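Local coordinates for protein MpaA (Escherichia coli O157:H7, PDB 5HXD) that probably hydrolyses the gamma-D-glutamyl-diaminopimelate amide bond of the murein tripeptide, acting as a zinc-dependent amidase in peptidoglycan degradation, at residues R22-A27 against A90-V95; Q143-I148 against G193-W198; W152-H157 against A228-W233. All blocks are in the same frame, centred on the assembly; numbering follows the deposited sequence.

How the contacts relate
Contact 1 closes first: the turn of hairpin 18-22/28-31 (segment 22-27) meets loop segment 90-95, so the 62 residues between them, including strands 43-45 and 74-76 and helix 53-65, form one large loop. Contacts 2 and 3 open after contact 1 has closed, and they cross each other, their segments alternating along the chain. Helix 136-148 leads into strand 153-157; contact 2 ties the helix to helix 195-201, closing over 44 residues, and contact 3 ties the strand to the end of helix 224-230, closing over 70. They also touch, F195 CE2 lying 3.4 Å from V153 CG1. Contact 1 is a surface contact on the opposite side of the chain's centre from contact 3, centres about 25 Å apart.

Contact 1 (R22-A27 against A90-V95); sequences RSLLGA and ANANGV
A92 and N93, which meet L24 and L25 across the contact, sit in a loop gripped by N91 OD1. This oxygen accepts the backbone N-H of N93 at 2.9 Å with an N-H...O angle of 151°, which closes an Asx turn; the donor stands above the amide plane. The backbone N of V95 adds a second, weak bond to N91 OD1. With the type I turn from N91 to G94 superimposed, these bonds hold A92 and N93 at the tip of the loop.

The opposing segment is a second type I turn, S23 to G26, at the end of a beta-hairpin. S23 OG accepts from the backbone N of A27 at 2.8 Å, and R22 NH1 reaches G26 O at 2.7 Å, nearly in its guanidinium plane.

No hydrogen bond crosses; the leucine side chains meet the A92 methyl and the N93 carboxamide. L24 CG lies anti to the backbone N (chi1 -169°), which extends the side chain outward until L24 CD2 rests against the N93 amide, the two side chains crossing at about a right angle, and stands 3.9 Å from A92 CB. L25 also approaches A92 CB, its CG lying 3.7 Å from it. N93 ND2 finds its polar partner in E135.

R22 NH1 and L25 O pair with L25 O and R22 NH1 of the second subunit. Within the chain, helix 81-85 lies against both turns through D82, which bonds S23 and L25, and the start of helix 136-148 joins both loops, P136 touching L24 while E137 bonds L24 N and N91 ND2.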
ATOM      1  N   ARG A  22      -7.940  -0.367 -16.475  1.00 43.33           N
ATOM      2  CA  ARG A  22      -8.316   0.618 -15.466  1.00 35.66           C
ATOM      3  C   ARG A  22      -9.068  -0.018 -14.274  1.00 40.72           C
ATOM      4  O   ARG A  22      -9.992  -0.827 -14.444  1.00 30.61           O
ATOM      5  CB  ARG A  22      -9.176   1.720 -16.085  1.00 30.46           C
ATOM      6  CG  ARG A  22      -8.446   2.651 -17.032  1.00 36.13           C
ATOM      7  CD  ARG A  22      -7.419   3.474 -16.300  1.00 46.15           C
ATOM      8  NE  ARG A  22      -6.498   4.205 -17.177  1.00 50.76           N
ATOM      9  CZ  ARG A  22      -5.881   5.331 -16.815  1.00 46.56           C
ATOM     10  NH1 ARG A  22      -6.103   5.826 -15.613  1.00 44.62           N
ATOM     11  NH2 ARG A  22      -5.048   5.959 -17.640  1.00 46.61           N
ATOM     12  N   SER A  23      -8.660   0.373 -13.066  1.00 45.32           N
ATOM     13  CA  SER A  23      -9.405   0.081 -11.843  1.00 38.19           C
ATOM     14  C   SER A  23     -10.769   0.736 -11.890  1.00 37.42           C
ATOM     15  O   SER A  23     -10.994   1.673 -12.648  1.00 35.67           O
ATOM     16  CB  SER A  23      -8.645   0.563 -10.592  1.00 41.81           C
ATOM     17  OG  SER A  23      -8.484   1.979 -10.564  1.00 42.74           O
ATOM     18  N   LEU A  24     -11.671   0.235 -11.059  1.00 40.59           N
ATOM     19  CA  LEU A  24     -12.989   0.828 -10.865  1.00 41.71           C
ATOM     20  C   LEU A  24     -13.011   2.353 -10.638  1.00 39.84           C
ATOM     21  O   LEU A  24     -13.882   3.057 -11.154  1.00 43.40           O
ATOM     22  CB  LEU A  24     -13.661   0.150  -9.685  1.00 38.10           C
ATOM     23  CG  LEU A  24     -15.125   0.521  -9.593  1.00 44.23           C
ATOM     24  CD1 LEU A  24     -15.877   0.107 -10.866  1.00 38.41           C
ATOM     25  CD2 LEU A  24     -15.712  -0.132  -8.373  1.00 44.53           C
ATOM     26  N   LEU A  25     -12.063   2.869  -9.867  1.00 41.74           N
ATOM     27  CA  LEU A  25     -12.041   4.301  -9.569  1.00 39.83           C
ATOM     28  C   LEU A  25     -11.226   5.100 -10.597  1.00 36.06           C
ATOM     29  O   LEU A  25     -11.131   6.327 -10.519  1.00 38.70           O
ATOM     30  CB  LEU A  25     -11.504   4.545  -8.144  1.00 42.83           C
ATOM     31  CG  LEU A  25     -12.388   4.161  -6.938  1.00 44.54           C
ATOM     32  CD1 LEU A  25     -11.855   4.735  -5.617  1.00 39.93           C
ATOM     33  CD2 LEU A  25     -13.846   4.581  -7.145  1.00 36.28           C
ATOM     34  N   GLY A  26     -10.631   4.415 -11.561  1.00 38.73           N
ATOM     35  CA  GLY A  26      -9.989   5.109 -12.668  1.00 39.28           C
ATOM     36  C   GLY A  26      -8.470   5.083 -12.706  1.00 38.70           C
ATOM     37  O   GLY A  26      -7.871   5.713 -13.569  1.00 39.87           O
ATOM     38  N   ALA A  27      -7.838   4.365 -11.787  1.00 35.58           N
ATOM     39  CA  ALA A  27      -6.383   4.278 -11.794  1.00 36.46           C
ATOM     40  C   ALA A  27      -5.926   3.349 -12.921  1.00 39.41           C
ATOM     41  O   ALA A  27      -6.706   2.525 -13.395  1.00 40.89           O
ATOM     42  CB  ALA A  27      -5.872   3.789 -10.457  1.00 37.96           C
ATOM     43  N   ALA A  90     -10.363  -5.422  -0.008  1.00 40.19           N
ATOM     44  CA  ALA A  90     -11.245  -5.476  -1.170  1.00 35.44           C
ATOM     45  C   ALA A  90     -10.992  -4.335  -2.147  1.00 40.90           C
ATOM     46  O   ALA A  90     -10.231  -3.414  -1.835  1.00 41.19           O
ATOM     47  CB  ALA A  90     -12.674  -5.426  -0.710  1.00 41.78           C
ATOM     48  N   ASN A  91     -11.627  -4.386  -3.331  1.00 44.87           N
ATOM     49  CA  ASN A  91     -11.603  -3.235  -4.255  1.00 39.76           C
ATOM     50  C   ASN A  91     -12.674  -2.199  -3.865  1.00 43.33           C
ATOM     51  O   ASN A  91     -13.285  -2.292  -2.799  1.00 39.16           O
ATOM     52  CB  ASN A  91     -11.751  -3.671  -5.727  1.00 38.06           C
ATOM     53  CG  ASN A  91     -13.180  -4.098  -6.118  1.00 41.77           C
ATOM     54  OD1 ASN A  91     -14.098  -4.124  -5.302  1.00 41.30           O
ATOM     55  ND2 ASN A  91     -13.358  -4.433  -7.395  1.00 34.62           N
ATOM     56  N   ALA A  92     -12.895  -1.214  -4.725  1.00 44.94           N
ATOM     57  CA  ALA A  92     -13.708  -0.068  -4.355  1.00 40.75           C
ATOM     58  C   ALA A  92     -15.195  -0.434  -4.221  1.00 43.94           C
ATOM     59  O   ALA A  92     -16.001   0.395  -3.800  1.00 43.14           O
ATOM     60  CB  ALA A  92     -13.510   1.049  -5.368  1.00 39.81           C
ATOM     61  N   ASN A  93     -15.539  -1.674  -4.572  1.00 42.67           N
ATOM     62  CA  ASN A  93     -16.909  -2.195  -4.479  1.00 39.25           C
ATOM     63  C   ASN A  93     -17.176  -3.078  -3.257  1.00 37.49           C
ATOM     64  O   ASN A  93     -18.228  -3.711  -3.158  1.00 34.06           O
ATOM     65  CB  ASN A  93     -17.249  -3.028  -5.715  1.00 37.85           C
ATOM     66  CG  ASN A  93     -17.745  -2.199  -6.875  1.00 46.32           C
ATOM     67  OD1 ASN A  93     -18.265  -1.099  -6.695  1.00 59.30           O
ATOM     68  ND2 ASN A  93     -17.594  -2.730  -8.085  1.00 43.64           N
ATOM     69  N   GLY A  94     -16.217  -3.170  -2.348  1.00 36.63           N
ATOM     70  CA  GLY A  94     -16.348  -4.111  -1.244  1.00 39.66           C
ATOM     71  C   GLY A  94     -16.286  -5.570  -1.683  1.00 37.99           C
ATOM     72  O   GLY A  94     -16.659  -6.473  -0.934  1.00 40.24           O
ATOM     73  N   VAL A  95     -15.809  -5.798  -2.904  1.00 38.49           N
ATOM     74  CA  VAL A  95     -15.608  -7.143  -3.432  1.00 39.55           C
ATOM     75  C   VAL A  95     -14.220  -7.683  -3.077  1.00 39.68           C
ATOM     76  O   VAL A  95     -13.218  -6.977  -3.215  1.00 37.61           O
ATOM     77  CB  VAL A  95     -15.788  -7.170  -4.964  1.00 41.82           C
ATOM     78  CG1 VAL A  95     -15.487  -8.551  -5.518  1.00 43.24           C
ATOM     79  CG2 VAL A  95     -17.206  -6.733  -5.343  1.00 38.82           C
TER

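Contact 2 (Q143-I148 against G193-W198); sequences QLIHRI and GSFGSW
I145 places CG1 beside its backbone N (chi1 -56°) and continues fully extended, while F195 and W198 both carry CG anti to the backbone N (chi1 169° and -176°), sending their rings out from helix 195-201 toward helix 136-148. The delta methyl of I145 touches the edges of both rings. I145 CD1 lies 3.5 Å from F195 CE1, in the plane of the phenyl ring at its edge, and 4.1 Å from W198 CZ3, again near the indole plane at the edge. I145 and F195 approach from opposite directions.

H146 extends the interface at its exposed side. H146 CE1 is 3.8 Å from W198 CZ2, with the ring centroids 5.9 Å apart and the rings meeting obliquely; its ND1 bonds back to C142 O within its own helix. At the other end, S194 N-caps helix 195-201, S194 OG accepting from S197 N at 3.0 Å.

F195 also meets F101 edge-to-face; its side chain is about 6 Å from that of H157, a predicted zinc ligand, and about 10 Å from the bound zinc ion. With no hydrogen bond across the segments, cohesion between the two helices rests on methyl-to-ring and ring-to-ring contact.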
ATOM      1  N   GLN A 143      -7.674 -11.171 -18.892  1.00 40.02           N
ATOM      2  CA  GLN A 143      -7.386 -10.981 -20.305  1.00 44.43           C
ATOM      3  C   GLN A 143      -5.887 -10.853 -20.578  1.00 46.95           C
ATOM      4  O   GLN A 143      -5.384 -11.364 -21.594  1.00 47.64           O
ATOM      5  CB  GLN A 143      -8.140  -9.768 -20.848  1.00 40.58           C
ATOM      6  CG  GLN A 143      -9.605 -10.068 -21.156  1.00 48.50           C
ATOM      7  CD  GLN A 143      -9.807 -11.433 -21.851  1.00 66.44           C
ATOM      8  OE1 GLN A 143      -9.097 -11.777 -22.815  1.00 69.05           O
ATOM      9  NE2 GLN A 143     -10.771 -12.220 -21.350  1.00 59.69           N
ATOM     10  N   LEU A 144      -5.186 -10.175 -19.673  1.00 42.60           N
ATOM     11  CA  LEU A 144      -3.730 -10.118 -19.685  1.00 42.66           C
ATOM     12  C   LEU A 144      -3.144 -11.530 -19.773  1.00 45.24           C
ATOM     13  O   LEU A 144      -2.334 -11.818 -20.652  1.00 47.83           O
ATOM     14  CB  LEU A 144      -3.211  -9.401 -18.428  1.00 40.69           C
ATOM     15  CG  LEU A 144      -1.702  -9.220 -18.230  1.00 41.15           C
ATOM     16  CD1 LEU A 144      -1.164  -8.085 -19.081  1.00 46.78           C
ATOM     17  CD2 LEU A 144      -1.377  -8.990 -16.768  1.00 38.80           C
ATOM     18  N   ILE A 145      -3.581 -12.413 -18.879  1.00 40.51           N
ATOM     19  CA  ILE A 145      -3.024 -13.762 -18.809  1.00 48.52           C
ATOM     20  C   ILE A 145      -3.410 -14.617 -20.039  1.00 44.77           C
ATOM     21  O   ILE A 145      -2.724 -15.583 -20.358  1.00 45.01           O
ATOM     22  CB  ILE A 145      -3.444 -14.456 -17.469  1.00 45.85           C
ATOM     23  CG1 ILE A 145      -2.997 -13.589 -16.294  1.00 43.48           C
ATOM     24  CG2 ILE A 145      -2.817 -15.839 -17.322  1.00 37.66           C
ATOM     25  CD1 ILE A 145      -3.305 -14.158 -14.922  1.00 42.69           C
ATOM     26  N   HIS A 146      -4.478 -14.243 -20.746  1.00 46.97           N
ATOM     27  CA  HIS A 146      -4.823 -14.887 -22.022  1.00 45.18           C
ATOM     28  C   HIS A 146      -3.928 -14.377 -23.139  1.00 47.24           C
ATOM     29  O   HIS A 146      -3.383 -15.164 -23.909  1.00 58.19           O
ATOM     30  CB  HIS A 146      -6.288 -14.655 -22.393  1.00 47.67           C
ATOM     31  CG  HIS A 146      -7.230 -15.683 -21.833  1.00 51.59           C
ATOM     32  ND1 HIS A 146      -8.062 -15.424 -20.773  1.00 53.99           N
ATOM     33  CD2 HIS A 146      -7.458 -16.966 -22.200  1.00 53.91           C
ATOM     34  CE1 HIS A 146      -8.774 -16.513 -20.501  1.00 51.29           C
ATOM     35  NE2 HIS A 146      -8.425 -17.454 -21.349  1.00 50.67           N
ATOM     36  N   ARG A 147      -3.769 -13.060 -23.218  1.00 50.90           N
ATOM     37  CA  ARG A 147      -2.888 -12.436 -24.209  1.00 53.08           C
ATOM     38  C   ARG A 147      -1.452 -13.003 -24.143  1.00 54.90           C
ATOM     39  O   ARG A 147      -0.911 -13.470 -25.156  1.00 50.91           O
ATOM     40  CB  ARG A 147      -2.875 -10.912 -24.011  1.00 54.12           C
ATOM     41  CG  ARG A 147      -2.108 -10.100 -25.079  1.00 67.18           C
ATOM     42  CD  ARG A 147      -1.708  -8.687 -24.564  1.00 51.55           C
ATOM     43  NE  ARG A 147      -2.835  -7.988 -23.947  1.00 56.05           N
ATOM     44  CZ  ARG A 147      -2.708  -7.002 -23.053  1.00 67.55           C
ATOM     45  NH1 ARG A 147      -1.488  -6.619 -22.683  1.00 67.48           N
ATOM     46  NH2 ARG A 147      -3.784  -6.400 -22.517  1.00 50.36           N
ATOM     47  N   ILE A 148      -0.851 -12.986 -22.948  1.00 50.47           N
ATOM     48  CA  ILE A 148       0.574 -13.302 -22.807  1.00 45.62           C
ATOM     49  C   ILE A 148       0.894 -14.789 -22.650  1.00 44.89           C
ATOM     50  O   ILE A 148       2.033 -15.197 -22.916  1.00 49.33           O
ATOM     51  CB  ILE A 148       1.207 -12.562 -21.599  1.00 42.40           C
ATOM     52  CG1 ILE A 148       0.623 -13.077 -20.283  1.00 39.57           C
ATOM     53  CG2 ILE A 148       1.038 -11.063 -21.732  1.00 48.21           C
ATOM     54  CD1 ILE A 148       1.599 -13.048 -19.154  1.00 41.13           C
ATOM     55  N   GLY A 193     -13.896 -18.965  -6.260  1.00 39.80           N
ATOM     56  CA  GLY A 193     -13.647 -17.822  -7.121  1.00 38.29           C
ATOM     57  C   GLY A 193     -12.254 -17.227  -6.976  1.00 40.00           C
ATOM     58  O   GLY A 193     -11.991 -16.152  -7.507  1.00 42.36           O
ATOM     59  N   SER A 194     -11.361 -17.918  -6.267  1.00 40.86           N
ATOM     60  CA  SER A 194      -9.979 -17.449  -6.081  1.00 42.18           C
ATOM     61  C   SER A 194      -9.165 -17.464  -7.387  1.00 41.57           C
ATOM     62  O   SER A 194      -9.527 -18.143  -8.354  1.00 39.25           O
ATOM     63  CB  SER A 194      -9.262 -18.292  -5.024  1.00 41.42           C
ATOM     64  OG  SER A 194      -8.780 -19.506  -5.574  1.00 39.40           O
ATOM     65  N   PHE A 195      -8.076 -16.698  -7.409  1.00 37.86           N
ATOM     66  CA  PHE A 195      -7.260 -16.572  -8.603  1.00 36.60           C
ATOM     67  C   PHE A 195      -6.660 -17.942  -8.945  1.00 42.28           C
ATOM     68  O   PHE A 195      -6.655 -18.366 -10.103  1.00 43.47           O
ATOM     69  CB  PHE A 195      -6.173 -15.514  -8.401  1.00 34.70           C
ATOM     70  CG  PHE A 195      -5.126 -15.499  -9.476  1.00 39.42           C
ATOM     71  CD1 PHE A 195      -5.429 -15.053 -10.753  1.00 42.79           C
ATOM     72  CD2 PHE A 195      -3.841 -15.941  -9.215  1.00 39.75           C
ATOM     73  CE1 PHE A 195      -4.468 -15.047 -11.751  1.00 37.30           C
ATOM     74  CE2 PHE A 195      -2.882 -15.937 -10.197  1.00 41.01           C
ATOM     75  CZ  PHE A 195      -3.193 -15.481 -11.470  1.00 41.32           C
ATOM     76  N   GLY A 196      -6.193 -18.646  -7.921  1.00 40.67           N
ATOM     77  CA  GLY A 196      -5.684 -19.987  -8.090  1.00 38.86           C
ATOM     78  C   GLY A 196      -6.734 -20.960  -8.575  1.00 38.73           C
ATOM     79  O   GLY A 196      -6.425 -21.880  -9.325  1.00 45.61           O
ATOM     80  N   SER A 197      -7.976 -20.769  -8.149  1.00 39.71           N
ATOM     81  CA  SER A 197      -9.068 -21.615  -8.610  1.00 39.18           C
ATOM     82  C   SER A 197      -9.308 -21.414 -10.105  1.00 42.81           C
ATOM     83  O   SER A 197      -9.657 -22.353 -10.831  1.00 43.74           O
ATOM     84  CB  SER A 197     -10.351 -21.320  -7.835  1.00 39.27           C
ATOM     85  OG  SER A 197     -10.395 -22.009  -6.603  1.00 41.38           O
ATOM     86  N   TRP A 198      -9.142 -20.175 -10.551  1.00 39.41           N
ATOM     87  CA  TRP A 198      -9.306 -19.847 -11.953  1.00 43.45           C
ATOM     88  C   TRP A 198      -8.143 -20.420 -12.760  1.00 46.39           C
ATOM     89  O   TRP A 198      -8.297 -20.890 -13.880  1.00 42.72           O
ATOM     90  CB  TRP A 198      -9.375 -18.340 -12.127  1.00 39.06           C
ATOM     91  CG  TRP A 198      -9.644 -17.892 -13.526  1.00 43.84           C
ATOM     92  CD1 TRP A 198     -10.822 -17.979 -14.206  1.00 45.31           C
ATOM     93  CD2 TRP A 198      -8.720 -17.250 -14.407  1.00 45.26           C
ATOM     94  NE1 TRP A 198     -10.690 -17.433 -15.459  1.00 43.58           N
ATOM     95  CE2 TRP A 198      -9.409 -16.975 -15.605  1.00 41.38           C
ATOM     96  CE3 TRP A 198      -7.376 -16.875 -14.295  1.00 42.76           C
ATOM     97  CZ2 TRP A 198      -8.806 -16.348 -16.677  1.00 40.22           C
ATOM     98  CZ3 TRP A 198      -6.781 -16.268 -15.356  1.00 38.56           C
ATOM     99  CH2 TRP A 198      -7.496 -15.999 -16.534  1.00 43.36           C
TER

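Contact 3 (W152-H157 against A228-W233); sequences WVVSFH and ANLLRW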
ATOM      1  N   TRP A 152       3.693 -19.844 -15.898  1.00 50.34           N
ATOM      2  CA  TRP A 152       3.160 -20.024 -14.550  1.00 47.19           C
ATOM      3  C   TRP A 152       2.880 -18.658 -13.919  1.00 47.10           C
ATOM      4  O   TRP A 152       3.135 -17.618 -14.535  1.00 46.53           O
ATOM      5  CB  TRP A 152       4.135 -20.824 -13.694  1.00 45.05           C
ATOM      6  CG  TRP A 152       5.565 -20.400 -13.849  1.00 45.71           C
ATOM      7  CD1 TRP A 152       6.529 -21.021 -14.590  1.00 49.75           C
ATOM      8  CD2 TRP A 152       6.196 -19.268 -13.240  1.00 47.70           C
ATOM      9  NE1 TRP A 152       7.725 -20.347 -14.478  1.00 49.51           N
ATOM     10  CE2 TRP A 152       7.544 -19.267 -13.659  1.00 46.97           C
ATOM     11  CE3 TRP A 152       5.752 -18.254 -12.376  1.00 44.07           C
ATOM     12  CZ2 TRP A 152       8.448 -18.293 -13.245  1.00 50.29           C
ATOM     13  CZ3 TRP A 152       6.648 -17.291 -11.973  1.00 41.72           C
ATOM     14  CH2 TRP A 152       7.979 -17.314 -12.402  1.00 50.41           C
ATOM     15  N   VAL A 153       2.343 -18.664 -12.701  1.00 44.96           N
ATOM     16  CA  VAL A 153       2.073 -17.439 -11.965  1.00 40.74           C
ATOM     17  C   VAL A 153       2.459 -17.591 -10.501  1.00 40.69           C
ATOM     18  O   VAL A 153       2.033 -18.533  -9.857  1.00 42.03           O
ATOM     19  CB  VAL A 153       0.565 -17.037 -12.053  1.00 48.13           C
ATOM     20  CG1 VAL A 153       0.301 -15.671 -11.377  1.00 39.22           C
ATOM     21  CG2 VAL A 153       0.097 -17.001 -13.496  1.00 49.37           C
ATOM     22  N   VAL A 154       3.263 -16.669  -9.972  1.00 41.52           N
ATOM     23  CA  VAL A 154       3.432 -16.556  -8.523  1.00 42.24           C
ATOM     24  C   VAL A 154       2.694 -15.310  -8.008  1.00 46.13           C
ATOM     25  O   VAL A 154       2.974 -14.183  -8.432  1.00 45.81           O
ATOM     26  CB  VAL A 154       4.918 -16.474  -8.092  1.00 42.49           C
ATOM     27  CG1 VAL A 154       5.011 -16.122  -6.614  1.00 43.29           C
ATOM     28  CG2 VAL A 154       5.640 -17.790  -8.361  1.00 50.61           C
ATOM     29  N   SER A 155       1.741 -15.523  -7.106  1.00 46.32           N
ATOM     30  CA  SER A 155       0.951 -14.437  -6.536  1.00 42.91           C
ATOM     31  C   SER A 155       1.243 -14.272  -5.049  1.00 46.44           C
ATOM     32  O   SER A 155       0.962 -15.161  -4.255  1.00 48.67           O
ATOM     33  CB  SER A 155      -0.533 -14.694  -6.751  1.00 42.14           C
ATOM     34  OG  SER A 155      -1.300 -13.926  -5.852  1.00 44.70           O
ATOM     35  N   PHE A 156       1.814 -13.129  -4.685  1.00 48.26           N
ATOM     36  CA  PHE A 156       2.194 -12.843  -3.302  1.00 50.15           C
ATOM     37  C   PHE A 156       1.060 -12.279  -2.447  1.00 44.95           C
ATOM     38  O   PHE A 156       0.340 -11.397  -2.903  1.00 39.89           O
ATOM     39  CB  PHE A 156       3.357 -11.863  -3.291  1.00 48.40           C
ATOM     40  CG  PHE A 156       4.626 -12.460  -3.744  1.00 43.97           C
ATOM     41  CD1 PHE A 156       5.489 -13.023  -2.835  1.00 45.67           C
ATOM     42  CD2 PHE A 156       4.944 -12.494  -5.084  1.00 45.35           C
ATOM     43  CE1 PHE A 156       6.653 -13.611  -3.248  1.00 46.86           C
ATOM     44  CE2 PHE A 156       6.110 -13.071  -5.506  1.00 49.11           C
ATOM     45  CZ  PHE A 156       6.968 -13.630  -4.583  1.00 50.66           C
ATOM     46  N   HIS A 157       0.927 -12.793  -1.215  1.00 48.22           N
ATOM     47  CA  HIS A 157      -0.041 -12.287  -0.230  1.00 51.07           C
ATOM     48  C   HIS A 157       0.536 -12.080   1.182  1.00 48.83           C
ATOM     49  O   HIS A 157       1.729 -12.265   1.407  1.00 49.04           O
ATOM     50  CB  HIS A 157      -1.233 -13.239  -0.121  1.00 50.49           C
ATOM     51  CG  HIS A 157      -2.181 -13.168  -1.273  1.00 51.13           C
ATOM     52  ND1 HIS A 157      -1.816 -13.492  -2.562  1.00 52.52           N
ATOM     53  CD2 HIS A 157      -3.491 -12.834  -1.330  1.00 54.85           C
ATOM     54  CE1 HIS A 157      -2.854 -13.350  -3.364  1.00 50.99           C
ATOM     55  NE2 HIS A 157      -3.887 -12.958  -2.640  1.00 49.99           N
ATOM     56  N   ALA A 228      14.613 -10.638  -6.023  1.00 57.40           N
ATOM     57  CA  ALA A 228      15.471 -10.360  -7.174  1.00 54.10           C
ATOM     58  C   ALA A 228      15.851 -11.627  -7.943  1.00 52.07           C
ATOM     59  O   ALA A 228      15.975 -11.602  -9.167  1.00 53.43           O
ATOM     60  CB  ALA A 228      16.730  -9.635  -6.720  1.00 52.82           C
ATOM     61  N   ASN A 229      16.061 -12.726  -7.230  1.00 51.51           N
ATOM     62  CA  ASN A 229      16.481 -13.967  -7.883  1.00 56.14           C
ATOM     63  C   ASN A 229      15.295 -14.642  -8.560  1.00 59.52           C
ATOM     64  O   ASN A 229      15.463 -15.341  -9.567  1.00 54.27           O
ATOM     65  CB  ASN A 229      17.148 -14.932  -6.892  1.00 48.64           C
ATOM     66  CG  ASN A 229      18.487 -14.424  -6.393  1.00 56.00           C
ATOM     67  OD1 ASN A 229      19.167 -13.656  -7.072  1.00 57.49           O
ATOM     68  ND2 ASN A 229      18.871 -14.847  -5.198  1.00 58.73           N
ATOM     69  N   LEU A 230      14.100 -14.404  -8.014  1.00 57.60           N
ATOM     70  CA  LEU A 230      12.852 -14.914  -8.586  1.00 54.40           C
ATOM     71  C   LEU A 230      12.543 -14.279  -9.939  1.00 52.67           C
ATOM     72  O   LEU A 230      11.986 -14.931 -10.829  1.00 51.36           O
ATOM     73  CB  LEU A 230      11.684 -14.674  -7.627  1.00 57.92           C
ATOM     74  CG  LEU A 230      10.328 -15.151  -8.153  1.00 57.15           C
ATOM     75  CD1 LEU A 230      10.404 -16.623  -8.565  1.00 57.06           C
ATOM     76  CD2 LEU A 230       9.231 -14.928  -7.121  1.00 52.43           C
ATOM     77  N   LEU A 231      12.907 -13.008 -10.096  1.00 53.14           N
ATOM     78  CA  LEU A 231      12.721 -12.315 -11.377  1.00 57.52           C
ATOM     79  C   LEU A 231      13.572 -12.937 -12.495  1.00 55.06           C
ATOM     80  O   LEU A 231      13.288 -12.734 -13.671  1.00 55.47           O
ATOM     81  CB  LEU A 231      13.042 -10.819 -11.239  1.00 49.57           C
ATOM     82  CG  LEU A 231      12.223 -10.033 -10.197  1.00 52.62           C
ATOM     83  CD1 LEU A 231      12.922  -8.761  -9.758  1.00 53.16           C
ATOM     84  CD2 LEU A 231      10.844  -9.697 -10.712  1.00 48.83           C
ATOM     85  N   ARG A 232      14.603 -13.698 -12.124  1.00 52.10           N
ATOM     86  CA  ARG A 232      15.504 -14.317 -13.103  1.00 57.86           C
ATOM     87  C   ARG A 232      15.580 -15.839 -12.960  1.00 53.38           C
ATOM     88  O   ARG A 232      16.568 -16.445 -13.353  1.00 53.75           O
ATOM     89  CB  ARG A 232      16.917 -13.729 -12.968  1.00 58.19           C
ATOM     90  CG  ARG A 232      17.521 -13.904 -11.572  1.00 57.36           C
ATOM     91  CD  ARG A 232      18.997 -13.512 -11.512  1.00 55.67           C
ATOM     92  NE  ARG A 232      19.620 -13.926 -10.250  1.00 54.08           N
ATOM     93  CZ  ARG A 232      20.911 -13.772  -9.966  1.00 58.80           C
ATOM     94  NH1 ARG A 232      21.714 -13.206 -10.854  1.00 61.18           N
ATOM     95  NH2 ARG A 232      21.400 -14.176  -8.795  1.00 57.09           N
ATOM     96  N   TRP A 233      14.543 -16.446 -12.391  1.00 52.39           N
ATOM     97  CA  TRP A 233      14.571 -17.860 -12.045  1.00 54.52           C
ATOM     98  C   TRP A 233      14.414 -18.759 -13.260  1.00 59.22           C
ATOM     99  O   TRP A 233      13.554 -18.523 -14.103  1.00 63.27           O
ATOM    100  CB  TRP A 233      13.474 -18.187 -11.033  1.00 51.95           C
ATOM    101  CG  TRP A 233      13.374 -19.668 -10.655  1.00 60.11           C
ATOM    102  CD1 TRP A 233      13.961 -20.275  -9.583  1.00 59.02           C
ATOM    103  CD2 TRP A 233      12.639 -20.708 -11.337  1.00 59.50           C
ATOM    104  NE1 TRP A 233      13.646 -21.617  -9.554  1.00 57.73           N
ATOM    105  CE2 TRP A 233      12.823 -21.910 -10.630  1.00 57.22           C
ATOM    106  CE3 TRP A 233      11.838 -20.742 -12.496  1.00 57.87           C
ATOM    107  CZ2 TRP A 233      12.255 -23.124 -11.009  1.00 57.77           C
ATOM    108  CZ3 TRP A 233      11.263 -21.947 -12.879  1.00 53.18           C
ATOM    109  CH2 TRP A 233      11.473 -23.120 -12.137  1.00 54.84           C
TER
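In the mixed-sheet alpha/beta fold of the M14 zinc carboxypeptidases, strand 153-157 packs against the C-terminal end of helix 224-230, with L230 facing F156 and V154. The alternation of the strand is the evidence: V154 and F156, together with W152, two residues before V154, direct their side chains toward the helix, whereas V153, S155 and H157 belong to the other face.

The aliphatic contacts centre on L230. Its CG is anti to the backbone N (chi1 179°), and the extended chain brings L230 CD2 to 3.6 Å from F156 CZ, in the plane of the phenyl ring at its edge. The same methyl lies 4.4 Å from V154 CG1, a looser approach. Neighbouring strands line this layer too, with I44 and A209 both touching F156.

Polar bonds do not cross between the segments. H157, a predicted zinc ligand on the far face, meets the ring of H49 with planes at about 90°. A type I turn runs from L230 to W233, whose backbone O accepts a hydrogen bond from H73 NE2.

The aromatic contact is more remote from the metal. W152 and W233 each have an edge-to-face partner elsewhere, W152 in H73 and W233 in W174 of helix 170-178. Toward each other the two indoles come together slantwise, W152 CZ2 lying 4.2 Å from W233 CE3.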